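Local coordinates for hemolysin activator protein CdiB (Acinetobacter baumannii ACICU, PDB 6WIL) that probably secretes its partner toxin CdiA across the outer membrane in contact-dependent growth inhibition, as a two-partner secretion (TpsB) transporter of the Omp85 superfamily, at residues A[172-176]-A[279-283]; A[189-194]-A[204-208]; A[312-318]-A[336-342]; A[513-519]-A[537-543]. One frame throughout, in Å; residues are numbered along the deposited sequence.

Contact 1. Residues A[172-176]-A[279-283]; sequences KRLDQ and VGYYD. With SO4 (sulfate ion), chain B.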
loop_
_atom_site.group_PDB
_atom_site.type_symbol
_atom_site.label_atom_id
_atom_site.label_comp_id
_atom_site.label_asym_id
_atom_site.label_seq_id
_atom_site.Cartn_x
_atom_site.Cartn_y
_atom_site.Cartn_z
ATOM N N LYS A 172 -1.960 5.691 18.058
ATOM C CA LYS A 172 -1.341 5.710 16.736
ATOM C C LYS A 172 -0.016 4.957 16.740
ATOM O O LYS A 172 0.317 4.269 15.769
ATOM C CB LYS A 172 -1.133 7.148 16.264
ATOM C CG LYS A 172 -2.394 7.849 15.786
ATOM C CD LYS A 172 -2.071 9.248 15.278
ATOM C CE LYS A 172 -2.703 10.317 16.153
ATOM N NZ LYS A 172 -4.187 10.352 15.997
ATOM N N ARG A 173 0.750 5.078 17.826
ATOM C CA ARG A 173 2.015 4.365 17.940
ATOM C C ARG A 173 1.812 2.892 18.266
ATOM O O ARG A 173 2.586 2.050 17.800
ATOM C CB ARG A 173 2.895 5.035 18.995
ATOM C CG ARG A 173 3.140 6.505 18.702
ATOM C CD ARG A 173 4.150 7.127 19.649
ATOM N NE ARG A 173 4.530 8.459 19.192
ATOM C CZ ARG A 173 5.655 8.736 18.542
ATOM N NH1 ARG A 173 6.531 7.776 18.285
ATOM N NH2 ARG A 173 5.907 9.979 18.156
ATOM N N LEU A 174 0.782 2.561 19.049
ATOM C CA LEU A 174 0.454 1.156 19.274
ATOM C C LEU A 174 0.100 0.465 17.963
ATOM O O LEU A 174 0.553 -0.654 17.694
ATOM C CB LEU A 174 -0.701 1.028 20.267
ATOM C CG LEU A 174 -0.531 1.620 21.666
ATOM C CD1 LEU A 174 -1.660 1.152 22.578
ATOM C CD2 LEU A 174 0.824 1.257 22.246
ATOM N N ASP A 175 -0.721 1.119 17.136
ATOM C CA ASP A 175 -1.140 0.519 15.873
ATOM C C ASP A 175 0.032 0.374 14.913
ATOM O O ASP A 175 0.142 -0.635 14.208
ATOM C CB ASP A 175 -2.247 1.355 15.232
ATOM C CG ASP A 175 -3.596 1.159 15.897
ATOM O OD1 ASP A 175 -3.709 0.299 16.797
ATOM O OD2 ASP A 175 -4.550 1.868 15.510
ATOM N N GLN A 176 0.910 1.377 14.863
ATOM C CA GLN A 176 2.083 1.293 14.004
ATOM C C GLN A 176 2.971 0.126 14.412
ATOM O O GLN A 176 3.353 -0.703 13.577
ATOM C CB GLN A 176 2.864 2.604 14.055
ATOM C CG GLN A 176 4.005 2.653 13.066
ATOM C CD GLN A 176 3.518 2.571 11.630
ATOM O OE1 GLN A 176 2.401 2.990 11.317
ATOM N NE2 GLN A 176 4.352 2.023 10.749
ATOM N N VAL A 279 11.291 0.401 10.686
ATOM C CA VAL A 279 11.837 1.078 11.861
ATOM C C VAL A 279 10.807 2.067 12.390
ATOM O O VAL A 279 10.822 3.255 12.035
ATOM C CB VAL A 279 13.176 1.776 11.549
ATOM C CG1 VAL A 279 13.847 2.222 12.837
ATOM C CG2 VAL A 279 14.097 0.859 10.754
ATOM N N GLY A 280 9.914 1.578 13.242
ATOM C CA GLY A 280 8.863 2.435 13.763
ATOM C C GLY A 280 7.937 2.916 12.660
ATOM O O GLY A 280 7.347 2.114 11.923
ATOM N N TYR A 281 7.822 4.240 12.527
ATOM C CA TYR A 281 7.045 4.825 11.445
ATOM C C TYR A 281 7.754 4.757 10.100
ATOM O O TYR A 281 7.109 4.988 9.071
ATOM C CB TYR A 281 6.697 6.282 11.765
ATOM C CG TYR A 281 5.543 6.470 12.720
ATOM C CD1 TYR A 281 4.255 6.077 12.370
ATOM C CD2 TYR A 281 5.740 7.055 13.969
ATOM C CE1 TYR A 281 3.200 6.243 13.239
ATOM C CE2 TYR A 281 4.688 7.228 14.842
ATOM C CZ TYR A 281 3.422 6.824 14.474
ATOM O OH TYR A 281 2.376 6.997 15.346
ATOM N N TYR A 282 9.046 4.449 10.081
ATOM C CA TYR A 282 9.790 4.377 8.838
ATOM C C TYR A 282 9.682 2.989 8.226
ATOM O O TYR A 282 9.281 2.021 8.878
ATOM C CB TYR A 282 11.257 4.734 9.070
ATOM C CG TYR A 282 11.477 6.198 9.356
ATOM C CD1 TYR A 282 11.328 6.698 10.638
ATOM C CD2 TYR A 282 11.817 7.085 8.341
ATOM C CE1 TYR A 282 11.515 8.037 10.909
ATOM C CE2 TYR A 282 12.006 8.430 8.604
ATOM C CZ TYR A 282 11.851 8.898 9.891
ATOM O OH TYR A 282 12.041 10.235 10.153
ATOM N N ASP A 283 10.038 2.908 6.948
ATOM C CA ASP A 283 10.110 1.637 6.246
ATOM C C ASP A 283 11.290 1.692 5.292
ATOM O O ASP A 283 11.426 2.656 4.536
ATOM C CB ASP A 283 8.808 1.345 5.489
ATOM C CG ASP A 283 8.488 -0.147 5.422
ATOM O OD1 ASP A 283 9.220 -0.944 6.044
ATOM O OD2 ASP A 283 7.501 -0.519 4.754
HETATM S S SO4 B . 9.151 9.302 15.711
HETATM O O1 SO4 B . 7.834 9.871 15.435
HETATM O O2 SO4 B . 9.874 9.131 14.453
HETATM O O3 SO4 B . 8.988 8.010 16.377
HETATM O O4 SO4 B . 9.908 10.198 16.582
#
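A sulfate ion, probably from the crystallisation liquor, sits beside this junction of a POTRA helix and a turn of the β-barrel. Arg173 NH1 donates to its O3 at 3.1 Å, and Arg173 NH2 makes a weak bond of 3.3 Å to its O1; Arg321 of barrel strand 308-326 also binds the ion. The Tyr281 ring reaches from the turn to helix 171-181, its CE2 over one face of the Arg173 guanidinium, its CD1 3.5 Å from Gln176 CG and its OH 3.5 Å from Arg173 CG. Val279 to Tyr282 form a type II' turn, with Gly280 at the positive phi that favours glycine. Gly280 O accepts a hydrogen bond from Gln176 NE2 (3.2 Å) and another from Asn180, one helical turn on, while Gln176 OE1 takes one from Arg325. The attachment of POTRA helix to barrel turn is thus mixed: a tyrosine ring laid against aliphatic parts of Arg173 and Gln176, and amide hydrogen bonds to Gly280 O.

Contact 2. Residues A[189-194]-A[204-208]; sequences MQITPA and YSDLI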
loop_
_atom_site.group_PDB
_atom_site.type_symbol
_atom_site.label_atom_id
_atom_site.label_comp_id
_atom_site.label_asym_id
_atom_site.label_seq_id
_atom_site.Cartn_x
_atom_site.Cartn_y
_atom_site.Cartn_z
HETATM N N MSE A 189 -2.727 -8.076 21.132
HETATM C CA MSE A 189 -2.315 -6.924 21.924
HETATM C C MSE A 189 -3.437 -6.515 22.877
HETATM O O MSE A 189 -4.586 -6.341 22.466
HETATM C CB MSE A 189 -1.919 -5.758 21.001
HETATM C CG MSE A 189 -1.185 -4.601 21.683
HETATM SE SE MSE A 189 -0.708 -3.094 20.496
HETATM C CE MSE A 189 0.992 -3.751 19.777
ATOM N N GLN A 190 -3.100 -6.384 24.159
ATOM C CA GLN A 190 -4.041 -5.957 25.183
ATOM C C GLN A 190 -3.400 -4.891 26.058
ATOM O O GLN A 190 -2.191 -4.909 26.304
ATOM C CB GLN A 190 -4.502 -7.131 26.056
ATOM C CG GLN A 190 -5.587 -7.981 25.421
ATOM C CD GLN A 190 -5.760 -9.319 26.116
ATOM O OE1 GLN A 190 -4.862 -9.791 26.812
ATOM N NE2 GLN A 190 -6.919 -9.939 25.926
ATOM N N ILE A 191 -4.227 -3.955 26.516
ATOM C CA ILE A 191 -3.827 -2.920 27.463
ATOM C C ILE A 191 -4.463 -3.240 28.807
ATOM O O ILE A 191 -5.671 -3.494 28.883
ATOM C CB ILE A 191 -4.242 -1.520 26.980
ATOM C CG1 ILE A 191 -3.308 -1.027 25.871
ATOM C CG2 ILE A 191 -4.280 -0.538 28.148
ATOM C CD1 ILE A 191 -1.976 -0.513 26.375
ATOM N N THR A 192 -3.651 -3.240 29.861
ATOM C CA THR A 192 -4.108 -3.488 31.219
ATOM C C THR A 192 -3.472 -2.470 32.152
ATOM O O THR A 192 -2.377 -1.967 31.875
ATOM C CB THR A 192 -3.755 -4.906 31.704
ATOM O OG1 THR A 192 -2.333 -5.081 31.684
ATOM C CG2 THR A 192 -4.411 -5.965 30.828
ATOM N N PRO A 193 -4.137 -2.144 33.259
ATOM C CA PRO A 193 -3.518 -1.257 34.253
ATOM C C PRO A 193 -2.321 -1.923 34.915
ATOM O O PRO A 193 -2.309 -3.134 35.147
ATOM C CB PRO A 193 -4.646 -1.009 35.263
ATOM C CG PRO A 193 -5.909 -1.353 34.532
ATOM C CD PRO A 193 -5.541 -2.449 33.581
ATOM N N ALA A 194 -1.309 -1.115 35.223
ATOM C CA ALA A 194 -0.109 -1.612 35.879
ATOM C C ALA A 194 -0.351 -1.793 37.372
ATOM O O ALA A 194 -0.990 -0.957 38.018
ATOM C CB ALA A 194 1.060 -0.656 35.648
ATOM N N TYR A 204 -0.295 4.313 35.025
ATOM C CA TYR A 204 0.513 3.483 34.146
ATOM C C TYR A 204 -0.265 2.291 33.606
ATOM O O TYR A 204 -1.248 1.834 34.194
ATOM C CB TYR A 204 1.769 2.995 34.861
ATOM C CG TYR A 204 2.777 4.093 35.079
ATOM C CD1 TYR A 204 2.696 4.922 36.186
ATOM C CD2 TYR A 204 3.807 4.309 34.172
ATOM C CE1 TYR A 204 3.612 5.929 36.390
ATOM C CE2 TYR A 204 4.732 5.314 34.370
ATOM C CZ TYR A 204 4.628 6.121 35.481
ATOM O OH TYR A 204 5.542 7.127 35.690
ATOM N N SER A 205 0.215 1.784 32.477
ATOM C CA SER A 205 -0.417 0.695 31.754
ATOM C C SER A 205 0.633 -0.349 31.398
ATOM O O SER A 205 1.818 -0.044 31.257
ATOM C CB SER A 205 -1.116 1.201 30.469
ATOM O OG SER A 205 -2.227 2.071 30.727
ATOM N N ASP A 206 0.180 -1.587 31.231
ATOM C CA ASP A 206 1.029 -2.674 30.769
ATOM C C ASP A 206 0.521 -3.152 29.421
ATOM O O ASP A 206 -0.684 -3.360 29.243
ATOM C CB ASP A 206 1.066 -3.827 31.773
ATOM C CG ASP A 206 2.040 -3.573 32.899
ATOM O OD1 ASP A 206 2.972 -2.762 32.700
ATOM O OD2 ASP A 206 1.876 -4.176 33.979
ATOM N N LEU A 207 1.444 -3.292 28.472
ATOM C CA LEU A 207 1.148 -3.744 27.119
ATOM C C LEU A 207 1.392 -5.247 27.063
ATOM O O LEU A 207 2.538 -5.701 27.003
ATOM C CB LEU A 207 2.009 -2.997 26.108
ATOM C CG LEU A 207 1.639 -3.238 24.646
ATOM C CD1 LEU A 207 0.220 -2.777 24.398
ATOM C CD2 LEU A 207 2.608 -2.539 23.705
ATOM N N ILE A 208 0.308 -6.017 27.068
ATOM C CA ILE A 208 0.379 -7.473 27.061
ATOM C C ILE A 208 0.367 -7.957 25.617
ATOM O O ILE A 208 -0.623 -7.772 24.900
ATOM C CB ILE A 208 -0.784 -8.086 27.855
ATOM C CG1 ILE A 208 -0.915 -7.408 29.220
ATOM C CG2 ILE A 208 -0.588 -9.588 28.019
ATOM C CD1 ILE A 208 0.366 -7.407 30.024
HETATM O O HOH W 1 -2.363 -10.151 24.933
#
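Five backbone hydrogen bonds join segments 189-194 and 204-208. Two reciprocal pairs lie at Gln190–Ile208 (Gln190 N to Ile208 O 2.9 Å, Ile208 N to Gln190 O 2.8 Å) and Thr192–Asp206 (Thr192 N to Asp206 O 3.0 Å, Asp206 N to Thr192 O 2.7 Å); the fifth runs from Ala194 N to Tyr204 O at 3.1 Å. Thr192 OG1 adds a weak bond of 3.4 Å to Asp206 O, and a water lies within hydrogen-bonding distance of Gln190 OE1 (3.1 Å) and Ile208 O (2.9 Å). Ile191–Leu207 and Pro193–Ser205 are the non-hydrogen-bonded pairs; proline, lacking an amide proton, fits such a site. In this antiparallel hairpin of the second POTRA domain, strand 185-193 is the sheet edge, and 204-213, inside it, also pairs in parallel with strand 132-149. On the face carrying Ile191 and Leu207, Leu207 CD1 lies 3.6 Å from Met189 CG and 3.7 Å from Ile191 CD1. Met189, present as selenomethionine, also packs on Leu174 and Leu178 of helix 171-181, and Leu207 on Phe163. On the other face Thr192 OG1 approaches Ile208 CG1 at 3.7 Å. At the loop end of the hairpin, Ala194 CB meets Tyr204 CB at 3.8 Å.

Contact 3. Residues A[312-318]-A[336-342]; sequences SQQANLN and KLYHKES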
loop_
_atom_site.group_PDB
_atom_site.type_symbol
_atom_site.label_atom_id
_atom_site.label_comp_id
_atom_site.label_asym_id
_atom_site.label_seq_id
_atom_site.Cartn_x
_atom_site.Cartn_y
_atom_site.Cartn_z
ATOM N N SER A 312 19.449 -7.089 -18.548
ATOM C CA SER A 312 19.041 -5.841 -17.918
ATOM C C SER A 312 19.048 -6.027 -16.409
ATOM O O SER A 312 18.549 -7.037 -15.904
ATOM C CB SER A 312 17.652 -5.410 -18.398
ATOM O OG SER A 312 17.482 -4.009 -18.289
ATOM N N GLN A 313 19.625 -5.062 -15.696
ATOM C CA GLN A 313 19.688 -5.089 -14.243
ATOM C C GLN A 313 19.086 -3.804 -13.694
ATOM O O GLN A 313 19.197 -2.740 -14.307
ATOM C CB GLN A 313 21.132 -5.246 -13.729
ATOM C CG GLN A 313 21.864 -6.480 -14.237
ATOM C CD GLN A 313 22.381 -6.317 -15.657
ATOM O OE1 GLN A 313 21.877 -6.944 -16.588
ATOM N NE2 GLN A 313 23.394 -5.473 -15.829
ATOM N N GLN A 314 18.450 -3.909 -12.529
ATOM C CA GLN A 314 17.847 -2.751 -11.881
ATOM C C GLN A 314 17.968 -2.898 -10.373
ATOM O O GLN A 314 17.581 -3.927 -9.816
ATOM C CB GLN A 314 16.378 -2.592 -12.283
ATOM C CG GLN A 314 15.750 -1.275 -11.856
ATOM C CD GLN A 314 14.420 -1.023 -12.542
ATOM O OE1 GLN A 314 13.986 -1.812 -13.384
ATOM N NE2 GLN A 314 13.764 0.077 -12.185
ATOM N N ALA A 315 18.509 -1.871 -9.722
ATOM C CA ALA A 315 18.673 -1.843 -8.276
ATOM C C ALA A 315 17.908 -0.658 -7.704
ATOM O O ALA A 315 17.962 0.447 -8.254
ATOM C CB ALA A 315 20.153 -1.751 -7.888
ATOM N N ASN A 316 17.196 -0.890 -6.600
ATOM C CA ASN A 316 16.351 0.135 -5.996
ATOM C C ASN A 316 16.547 0.178 -4.491
ATOM O O ASN A 316 16.667 -0.862 -3.840
ATOM C CB ASN A 316 14.865 -0.101 -6.293
ATOM C CG ASN A 316 14.480 0.296 -7.700
ATOM O OD1 ASN A 316 15.234 0.085 -8.649
ATOM N ND2 ASN A 316 13.298 0.885 -7.843
ATOM N N LEU A 317 16.554 1.391 -3.946
ATOM C CA LEU A 317 16.564 1.627 -2.509
ATOM C C LEU A 317 15.379 2.518 -2.159
ATOM O O LEU A 317 15.179 3.564 -2.786
ATOM C CB LEU A 317 17.878 2.277 -2.071
ATOM C CG LEU A 317 18.115 2.470 -0.576
ATOM C CD1 LEU A 317 18.615 1.181 0.071
ATOM C CD2 LEU A 317 19.091 3.608 -0.351
ATOM N N ASN A 318 14.589 2.103 -1.168
ATOM C CA ASN A 318 13.351 2.788 -0.816
ATOM C C ASN A 318 13.335 3.175 0.656
ATOM O O ASN A 318 13.787 2.412 1.516
ATOM C CB ASN A 318 12.125 1.917 -1.112
ATOM C CG ASN A 318 12.037 1.512 -2.559
ATOM O OD1 ASN A 318 12.751 2.040 -3.407
ATOM N ND2 ASN A 318 11.147 0.573 -2.856
ATOM N N LYS A 336 12.512 6.982 -3.549
ATOM C CA LYS A 336 13.200 5.855 -4.164
ATOM C C LYS A 336 14.482 6.322 -4.837
ATOM O O LYS A 336 14.540 7.423 -5.387
ATOM C CB LYS A 336 12.328 5.152 -5.211
ATOM C CG LYS A 336 11.062 4.511 -4.688
ATOM C CD LYS A 336 10.265 3.907 -5.833
ATOM C CE LYS A 336 8.857 3.533 -5.400
ATOM N NZ LYS A 336 7.884 3.755 -6.513
ATOM N N LEU A 337 15.506 5.476 -4.786
ATOM C CA LEU A 337 16.707 5.620 -5.596
ATOM C C LEU A 337 16.817 4.396 -6.491
ATOM O O LEU A 337 16.682 3.266 -6.011
ATOM C CB LEU A 337 17.960 5.755 -4.728
ATOM C CG LEU A 337 18.114 7.043 -3.924
ATOM C CD1 LEU A 337 19.514 7.132 -3.348
ATOM C CD2 LEU A 337 17.816 8.248 -4.799
ATOM N N TYR A 338 17.051 4.614 -7.785
ATOM C CA TYR A 338 17.109 3.512 -8.735
ATOM C C TYR A 338 18.278 3.694 -9.690
ATOM O O TYR A 338 18.673 4.817 -10.011
ATOM C CB TYR A 338 15.798 3.375 -9.535
ATOM C CG TYR A 338 15.538 4.481 -10.538
ATOM C CD1 TYR A 338 16.052 4.414 -11.829
ATOM C CD2 TYR A 338 14.759 5.580 -10.201
ATOM C CE1 TYR A 338 15.813 5.417 -12.748
ATOM C CE2 TYR A 338 14.512 6.589 -11.115
ATOM C CZ TYR A 338 15.043 6.502 -12.386
ATOM O OH TYR A 338 14.799 7.503 -13.296
ATOM N N HIS A 339 18.818 2.564 -10.148
ATOM C CA HIS A 339 19.834 2.523 -11.192
ATOM C C HIS A 339 19.494 1.390 -12.150
ATOM O O HIS A 339 19.211 0.272 -11.711
ATOM C CB HIS A 339 21.239 2.317 -10.611
ATOM C CG HIS A 339 22.285 2.050 -11.648
ATOM N ND1 HIS A 339 22.600 0.779 -12.078
ATOM C CD2 HIS A 339 23.085 2.891 -12.347
ATOM C CE1 HIS A 339 23.550 0.847 -12.993
ATOM N NE2 HIS A 339 23.861 2.117 -13.175
ATOM N N LYS A 340 19.517 1.683 -13.448
ATOM C CA LYS A 340 19.215 0.711 -14.490
ATOM C C LYS A 340 20.385 0.599 -15.454
ATOM O O LYS A 340 21.079 1.584 -15.725
ATOM C CB LYS A 340 17.960 1.093 -15.278
ATOM C CG LYS A 340 16.701 0.366 -14.862
ATOM C CD LYS A 340 15.758 0.168 -16.046
ATOM C CE LYS A 340 16.277 -0.905 -17.002
ATOM N NZ LYS A 340 15.351 -1.140 -18.146
ATOM N N GLU A 341 20.585 -0.602 -15.985
ATOM C CA GLU A 341 21.612 -0.850 -16.980
ATOM C C GLU A 341 21.110 -1.917 -17.937
ATOM O O GLU A 341 20.542 -2.926 -17.511
ATOM C CB GLU A 341 22.928 -1.282 -16.331
ATOM C CG GLU A 341 24.095 -1.340 -17.291
ATOM C CD GLU A 341 25.421 -1.098 -16.597
ATOM O OE1 GLU A 341 25.418 -0.476 -15.511
ATOM O OE2 GLU A 341 26.462 -1.529 -17.137
ATOM N N SER A 342 21.308 -1.682 -19.231
ATOM C CA SER A 342 20.758 -2.554 -20.258
ATOM C C SER A 342 21.706 -2.598 -21.445
ATOM O O SER A 342 22.252 -1.568 -21.850
ATOM C CB SER A 342 19.375 -2.073 -20.709
ATOM O OG SER A 342 18.940 -2.775 -21.859
#
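Backbone hydrogen bonding dominates this pairing of strands 308-326 and 329-346, adjacent members of the 16-stranded barrel typical of TpsB transporters. Three reciprocal pairs hold an unbroken antiparallel register: Gln313 N to Glu341 O 2.9 Å and Glu341 N to Gln313 O 3.1 Å, Ala315 N to His339 O and His339 N to Ala315 O both 3.0 Å, and Leu317 N to Leu337 O and Leu337 N to Leu317 O both 2.8 Å. Weaker CA-H...O contacts fill in between, the shortest from Asn316 CA to Leu337 O at 3.1 Å. Side-chain polar links are few: Ser312 OG gives a weak bond to Glu341 O (3.3 Å), and Gln313 OE1 is taken by Asn311. Van der Waals contact differs between the faces. Leu317 and Leu337, CB atoms 4.4 Å apart, lie on the surface with His339; Ala315, Gln313 and Glu341 share their face. The opposite face bears Ser312, Gln314, Asn316, Asn318, Lys336, Tyr338, Lys340 and Ser342; there Gln314 CD packs 3.5 Å from Lys340 CG, and Ser312 and Lys340 touch Gln11 of helix 8-27, which occupies the barrel. Cohesion therefore rests on main-chain bonds, between an almost wholly polar inner face and a mixed outer one.

Contact 4. Residues A[513-519]-A[537-543]; sequences QRYLLGS and GRGLIAP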
loop_
_atom_site.group_PDB
_atom_site.type_symbol
_atom_site.label_atom_id
_atom_site.label_comp_id
_atom_site.label_asym_id
_atom_site.label_seq_id
_atom_site.Cartn_x
_atom_site.Cartn_y
_atom_site.Cartn_z
ATOM N N GLN A 513 -6.103 5.872 -32.740
ATOM C CA GLN A 513 -5.566 4.654 -32.148
ATOM C C GLN A 513 -5.305 4.828 -30.658
ATOM O O GLN A 513 -4.317 4.319 -30.132
ATOM C CB GLN A 513 -4.285 4.225 -32.865
ATOM C CG GLN A 513 -4.440 4.078 -34.363
ATOM C CD GLN A 513 -3.606 2.946 -34.917
ATOM O OE1 GLN A 513 -2.703 2.444 -34.250
ATOM N NE2 GLN A 513 -3.916 2.524 -36.138
ATOM N N ARG A 514 -6.188 5.537 -29.969
ATOM C CA ARG A 514 -5.920 5.982 -28.613
ATOM C C ARG A 514 -6.782 5.293 -27.564
ATOM O O ARG A 514 -6.724 5.673 -26.390
ATOM C CB ARG A 514 -6.117 7.498 -28.522
ATOM C CG ARG A 514 -5.598 8.271 -29.729
ATOM C CD ARG A 514 -5.814 9.769 -29.553
ATOM N NE ARG A 514 -7.226 10.102 -29.378
ATOM C CZ ARG A 514 -7.699 11.341 -29.283
ATOM N NH1 ARG A 514 -8.999 11.545 -29.122
ATOM N NH2 ARG A 514 -6.873 12.377 -29.352
ATOM N N TYR A 515 -7.578 4.296 -27.943
ATOM C CA TYR A 515 -8.562 3.740 -27.028
ATOM C C TYR A 515 -8.672 2.231 -27.188
ATOM O O TYR A 515 -8.654 1.709 -28.305
ATOM C CB TYR A 515 -9.936 4.380 -27.243
ATOM C CG TYR A 515 -10.973 3.924 -26.248
ATOM C CD1 TYR A 515 -11.015 4.462 -24.972
ATOM C CD2 TYR A 515 -11.911 2.954 -26.582
ATOM C CE1 TYR A 515 -11.960 4.056 -24.052
ATOM C CE2 TYR A 515 -12.862 2.537 -25.665
ATOM C CZ TYR A 515 -12.881 3.093 -24.400
ATOM O OH TYR A 515 -13.820 2.692 -23.476
ATOM N N LEU A 516 -8.798 1.541 -26.056
ATOM C CA LEU A 516 -9.021 0.104 -26.018
ATOM C C LEU A 516 -10.135 -0.204 -25.031
ATOM O O LEU A 516 -10.232 0.423 -23.973
ATOM C CB LEU A 516 -7.753 -0.660 -25.617
ATOM C CG LEU A 516 -6.658 -0.807 -26.674
ATOM C CD1 LEU A 516 -5.444 -1.521 -26.102
ATOM C CD2 LEU A 516 -7.181 -1.531 -27.902
ATOM N N LEU A 517 -10.978 -1.170 -25.387
ATOM C CA LEU A 517 -12.038 -1.650 -24.509
ATOM C C LEU A 517 -12.087 -3.164 -24.617
ATOM O O LEU A 517 -12.383 -3.703 -25.688
ATOM C CB LEU A 517 -13.395 -1.042 -24.878
ATOM C CG LEU A 517 -14.599 -1.601 -24.112
ATOM C CD1 LEU A 517 -14.647 -1.072 -22.693
ATOM C CD2 LEU A 517 -15.903 -1.314 -24.841
ATOM N N GLY A 518 -11.785 -3.845 -23.515
ATOM C CA GLY A 518 -11.841 -5.292 -23.479
ATOM C C GLY A 518 -12.738 -5.793 -22.368
ATOM O O GLY A 518 -13.061 -5.045 -21.438
ATOM N N SER A 519 -13.158 -7.052 -22.453
ATOM C CA SER A 519 -13.999 -7.644 -21.426
ATOM C C SER A 519 -13.527 -9.063 -21.151
ATOM O O SER A 519 -13.010 -9.746 -22.040
ATOM C CB SER A 519 -15.479 -7.645 -21.830
ATOM O OG SER A 519 -16.303 -7.955 -20.719
ATOM N N GLY A 537 -11.709 -14.057 -22.710
ATOM C CA GLY A 537 -12.010 -12.664 -22.964
ATOM C C GLY A 537 -11.977 -12.347 -24.446
ATOM O O GLY A 537 -11.670 -13.201 -25.279
ATOM N N ARG A 538 -12.304 -11.093 -24.755
ATOM C CA ARG A 538 -12.272 -10.608 -26.127
ATOM C C ARG A 538 -12.133 -9.094 -26.106
ATOM O O ARG A 538 -12.518 -8.435 -25.136
ATOM C CB ARG A 538 -13.531 -11.018 -26.902
ATOM C CG ARG A 538 -14.752 -10.154 -26.611
ATOM C CD ARG A 538 -15.938 -10.554 -27.475
ATOM N NE ARG A 538 -15.530 -10.913 -28.831
ATOM C CZ ARG A 538 -15.295 -10.037 -29.803
ATOM N NH1 ARG A 538 -14.928 -10.463 -31.005
ATOM N NH2 ARG A 538 -15.423 -8.736 -29.574
ATOM N N GLY A 539 -11.572 -8.553 -27.186
ATOM C CA GLY A 539 -11.506 -7.111 -27.348
ATOM C C GLY A 539 -12.806 -6.585 -27.929
ATOM O O GLY A 539 -13.310 -7.108 -28.928
ATOM N N LEU A 540 -13.355 -5.547 -27.300
ATOM C CA LEU A 540 -14.631 -4.986 -27.733
ATOM C C LEU A 540 -14.451 -3.823 -28.704
ATOM O O LEU A 540 -15.002 -3.845 -29.810
ATOM C CB LEU A 540 -15.448 -4.545 -26.515
ATOM C CG LEU A 540 -15.828 -5.678 -25.562
ATOM C CD1 LEU A 540 -16.685 -5.157 -24.426
ATOM C CD2 LEU A 540 -16.541 -6.791 -26.312
ATOM N N ILE A 541 -13.689 -2.805 -28.314
ATOM C CA ILE A 541 -13.405 -1.659 -29.167
ATOM C C ILE A 541 -11.898 -1.515 -29.297
ATOM O O ILE A 541 -11.182 -1.474 -28.289
ATOM C CB ILE A 541 -14.030 -0.364 -28.618
ATOM C CG1 ILE A 541 -15.552 -0.409 -28.770
ATOM C CG2 ILE A 541 -13.447 0.852 -29.328
ATOM C CD1 ILE A 541 -16.009 -0.720 -30.184
ATOM N N ALA A 542 -11.419 -1.436 -30.535
ATOM C CA ALA A 542 -9.996 -1.298 -30.798
ATOM C C ALA A 542 -9.818 -0.685 -32.175
ATOM O O ALA A 542 -10.712 -0.805 -33.020
ATOM C CB ALA A 542 -9.282 -2.654 -30.721
ATOM N N PRO A 543 -8.693 -0.021 -32.431
ATOM C CA PRO A 543 -8.391 0.418 -33.795
ATOM C C PRO A 543 -8.288 -0.774 -34.733
ATOM O O PRO A 543 -8.171 -1.927 -34.310
ATOM C CB PRO A 543 -7.044 1.136 -33.654
ATOM C CG PRO A 543 -6.969 1.509 -32.215
ATOM C CD PRO A 543 -7.680 0.434 -31.466
#
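Leu517 forms the apolar centre of a classic β bulge, in which Leu540 and Ile541 both face it across the hairpin of barrel strands 515-526 and 530-541. Its CD2 lies 3.7 Å from Leu540 CB and its CB 3.9 Å from Ile541 CB. Tyr515 extends this patch, its ring edge meeting Ile541 CG2 at 3.8 Å from CD2, while its OH bonds to Gln501 on the neighbouring strand 493-505. Leu516 lies on the other face, with CD2 3.7 Å from Ala542 CB and 4.1 Å from Pro543 CD; Phe466 from a loop packs on both Leu516 and Ala542. Where the strands give way to loop, Pro543 CG lies 3.4 Å from Gln513 CA. Beyond the bulge the strands come close at Gly518 and Gly539, whose CA atoms are 4.3 Å apart. Regular pairing resumes at Ser519 and Arg538, with Ser519 N to Arg538 O and Arg538 N to Ser519 O both 3.1 Å. Gly537 suits its position, since a CB there would clash with Ser519 O. At the bulge Leu517 N donates to Ile541 O (2.9 Å), and Leu517 O accepts from both Leu540 N, at 2.6 Å, and Ile541 N, at 3.1 Å.

In the fold
Contacts 2, 3 and 4 are each formed within a β hairpin, whereas contact 1 joins parts 103 residues apart in sequence and links the POTRA region to the barrel. Contact 2 is nested within the loop that contact 1 closes, and the two touch: Leu174 O lies 3.8 Å from Met189 CE. Contacts 1, 3 and 4 reach the same barrel sheet; contact 3 is a surface contact of regular register, contact 4 a partly buried, bulged one about 33 Å away between centres. Contacts 1 and 2 are also partly buried. Main-chain bonds dominate the three hairpins, while the domain junction depends on side chains. Contacts 1 and 4 lie on opposite sides of the chain's centre.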